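Local atomic coordinates of citrate synthase (PDB entry 6ABX), a protein that probably catalyses the condensation of acetyl-CoA with oxaloacetate and hydrolysis to citrate and CoA in the tricarboxylic acid cycle. Residues 43-48 with 59-64. Residues are numbered along the deposited sequence; the frame is centred on the assembly and turned at random.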
loop_
_atom_site.group_PDB
_atom_site.type_symbol
_atom_site.label_atom_id
_atom_site.label_comp_id
_atom_site.label_asym_id
_atom_site.label_seq_id
_atom_site.Cartn_x
_atom_site.Cartn_y
_atom_site.Cartn_z
ATOM N N PHE A 43 9.282 -25.460 0.887
ATOM C CA PHE A 43 9.091 -24.017 1.115
ATOM C C PHE A 43 10.428 -23.246 1.056
ATOM O O PHE A 43 10.594 -22.311 0.242
ATOM C CB PHE A 43 8.406 -23.738 2.437
ATOM C CG PHE A 43 8.142 -22.286 2.704
ATOM C CD1 PHE A 43 9.113 -21.434 3.184
ATOM C CD2 PHE A 43 6.863 -21.797 2.512
ATOM C CE1 PHE A 43 8.815 -20.115 3.490
ATOM C CE2 PHE A 43 6.575 -20.480 2.792
ATOM C CZ PHE A 43 7.539 -19.652 3.285
ATOM N N GLU A 44 11.386 -23.652 1.854
ATOM C CA GLU A 44 12.645 -22.904 1.917
ATOM C C GLU A 44 13.416 -22.952 0.584
ATOM O O GLU A 44 14.004 -21.951 0.131
ATOM C CB GLU A 44 13.516 -23.385 3.074
ATOM C CG GLU A 44 12.941 -23.075 4.429
ATOM C CD GLU A 44 12.049 -24.120 5.071
ATOM O OE1 GLU A 44 11.476 -24.953 4.364
ATOM O OE2 GLU A 44 12.033 -24.132 6.338
ATOM N N GLU A 45 13.403 -24.104 -0.092
ATOM C CA GLU A 45 14.155 -24.188 -1.331
ATOM C C GLU A 45 13.535 -23.254 -2.391
ATOM O O GLU A 45 14.243 -22.606 -3.180
ATOM C CB GLU A 45 14.163 -25.624 -1.848
ATOM C CG GLU A 45 14.946 -25.783 -3.088
ATOM C CD GLU A 45 15.072 -27.216 -3.576
ATOM O OE1 GLU A 45 14.147 -27.682 -4.300
ATOM O OE2 GLU A 45 16.068 -27.858 -3.196
ATOM N N VAL A 46 12.194 -23.219 -2.475
ATOM C CA VAL A 46 11.567 -22.314 -3.462
ATOM C C VAL A 46 11.737 -20.842 -3.077
ATOM O O VAL A 46 11.881 -20.020 -4.003
ATOM C CB VAL A 46 10.088 -22.687 -3.731
ATOM C CG1 VAL A 46 9.488 -21.762 -4.774
ATOM C CG2 VAL A 46 9.958 -24.118 -4.202
ATOM N N ALA A 47 11.687 -20.485 -1.789
ATOM C CA ALA A 47 11.950 -19.100 -1.357
ATOM C C ALA A 47 13.379 -18.711 -1.770
ATOM O O ALA A 47 13.595 -17.630 -2.342
ATOM C CB ALA A 47 11.771 -18.939 0.121
ATOM N N TYR A 48 14.330 -19.641 -1.604
ATOM C CA TYR A 48 15.708 -19.394 -2.058
ATOM C C TYR A 48 15.711 -19.125 -3.560
ATOM O O TYR A 48 16.420 -18.190 -4.029
ATOM C CB TYR A 48 16.610 -20.587 -1.729
ATOM C CG TYR A 48 18.096 -20.348 -1.955
ATOM C CD1 TYR A 48 18.623 -20.323 -3.234
ATOM C CD2 TYR A 48 18.927 -20.086 -0.891
ATOM C CE1 TYR A 48 19.961 -20.062 -3.455
ATOM C CE2 TYR A 48 20.282 -19.891 -1.083
ATOM C CZ TYR A 48 20.782 -19.810 -2.376
ATOM O OH TYR A 48 22.116 -19.525 -2.539
ATOM N N HIS A 59 24.673 -27.009 1.175
ATOM C CA HIS A 59 25.189 -26.078 2.173
ATOM C C HIS A 59 24.421 -24.749 2.146
ATOM O O HIS A 59 24.126 -24.201 3.203
ATOM C CB HIS A 59 26.684 -25.809 1.898
ATOM C CG HIS A 59 27.312 -24.776 2.782
ATOM N ND1 HIS A 59 27.671 -23.519 2.304
ATOM C CD2 HIS A 59 27.693 -24.803 4.087
ATOM C CE1 HIS A 59 28.239 -22.827 3.283
ATOM N NE2 HIS A 59 28.263 -23.594 4.376
ATOM N N GLU A 60 24.132 -24.224 0.945
ATOM C CA GLU A 60 23.445 -22.967 0.824
ATOM C C GLU A 60 22.054 -23.097 1.455
ATOM O O GLU A 60 21.624 -22.174 2.195
ATOM C CB GLU A 60 23.311 -22.518 -0.623
ATOM C CG GLU A 60 24.631 -22.063 -1.230
ATOM C CD GLU A 60 24.578 -21.857 -2.722
ATOM O OE1 GLU A 60 23.716 -22.458 -3.387
ATOM O OE2 GLU A 60 25.380 -21.056 -3.219
ATOM N N LEU A 61 21.406 -24.242 1.236
ATOM C CA LEU A 61 20.019 -24.405 1.730
ATOM C C LEU A 61 20.028 -24.574 3.256
ATOM O O LEU A 61 19.225 -24.004 3.938
ATOM C CB LEU A 61 19.324 -25.569 1.051
ATOM C CG LEU A 61 17.875 -25.818 1.487
ATOM C CD1 LEU A 61 17.009 -24.571 1.357
ATOM C CD2 LEU A 61 17.301 -26.969 0.679
ATOM N N ASP A 62 21.002 -25.318 3.774
ATOM C CA ASP A 62 21.164 -25.500 5.225
ATOM C C ASP A 62 21.360 -24.149 5.934
ATOM O O ASP A 62 20.732 -23.867 6.932
ATOM C CB ASP A 62 22.365 -26.388 5.549
ATOM C CG ASP A 62 22.367 -26.765 7.020
ATOM O OD1 ASP A 62 21.348 -27.379 7.474
ATOM O OD2 ASP A 62 23.327 -26.385 7.716
ATOM N N ASP A 63 22.245 -23.301 5.404
ATOM C CA ASP A 63 22.473 -21.980 5.970
ATOM C C ASP A 63 21.183 -21.140 5.933
ATOM O O ASP A 63 20.883 -20.417 6.847
ATOM C CB ASP A 63 23.592 -21.223 5.243
ATOM C CG ASP A 63 24.957 -21.820 5.526
ATOM O OD1 ASP A 63 25.019 -22.751 6.356
ATOM O OD2 ASP A 63 25.924 -21.344 4.913
ATOM N N PHE A 64 20.464 -21.186 4.803
ATOM C CA PHE A 64 19.298 -20.350 4.540
ATOM C C PHE A 64 18.146 -20.787 5.437
ATOM O O PHE A 64 17.438 -19.892 5.992
ATOM C CB PHE A 64 18.892 -20.478 3.075
ATOM C CG PHE A 64 17.686 -19.681 2.663
ATOM C CD1 PHE A 64 17.705 -18.281 2.636
ATOM C CD2 PHE A 64 16.529 -20.337 2.317
ATOM C CE1 PHE A 64 16.596 -17.574 2.196
ATOM C CE2 PHE A 64 15.412 -19.628 1.918
ATOM C CZ PHE A 64 15.452 -18.249 1.848
#
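Glu44 meets two apolar side chains of the helical segment 59-64: its CB packs against CD1 of Leu61 at 4.1 Å, while its carbonyl O lies at the edge of the Phe64 ring, 3.3 Å from CE2. The side chain then bends at chi2 and carries its carboxylate away to the backbone N of His148. At Glu45 the backbone N and CA rest on Leu61 CD1, and the extended side chain crosses Leu61 at about a right angle; its OE1 is hydrogen-bonded to Ser41 OG and to Tyr364 OH of the second subunit, and OE2 forms a salt bridge with Arg370 of that subunit. Ala47 places CB at the rim of Phe64, 4.1 Å from CE2, and also touches Ile334 of helix 324-343. With CG anti to the backbone N (chi1 -171°), the Tyr48 ring turns an edge to one face of Phe64 in a T-shaped pair with planes at 87°; Tyr48 CD2 lies 3.8 Å from Phe64 CG. Tyr48 OH reaches the carboxylate of Glu60, 3.4 Å from CD; Glu60 OE1 is held by Thr57 N. The axes of segments 43-48 and 59-64 approach to 10.1 Å at 105°, a buried, steeply crossed packing of two consecutive helices in the mainly alpha-helical citrate synthase fold.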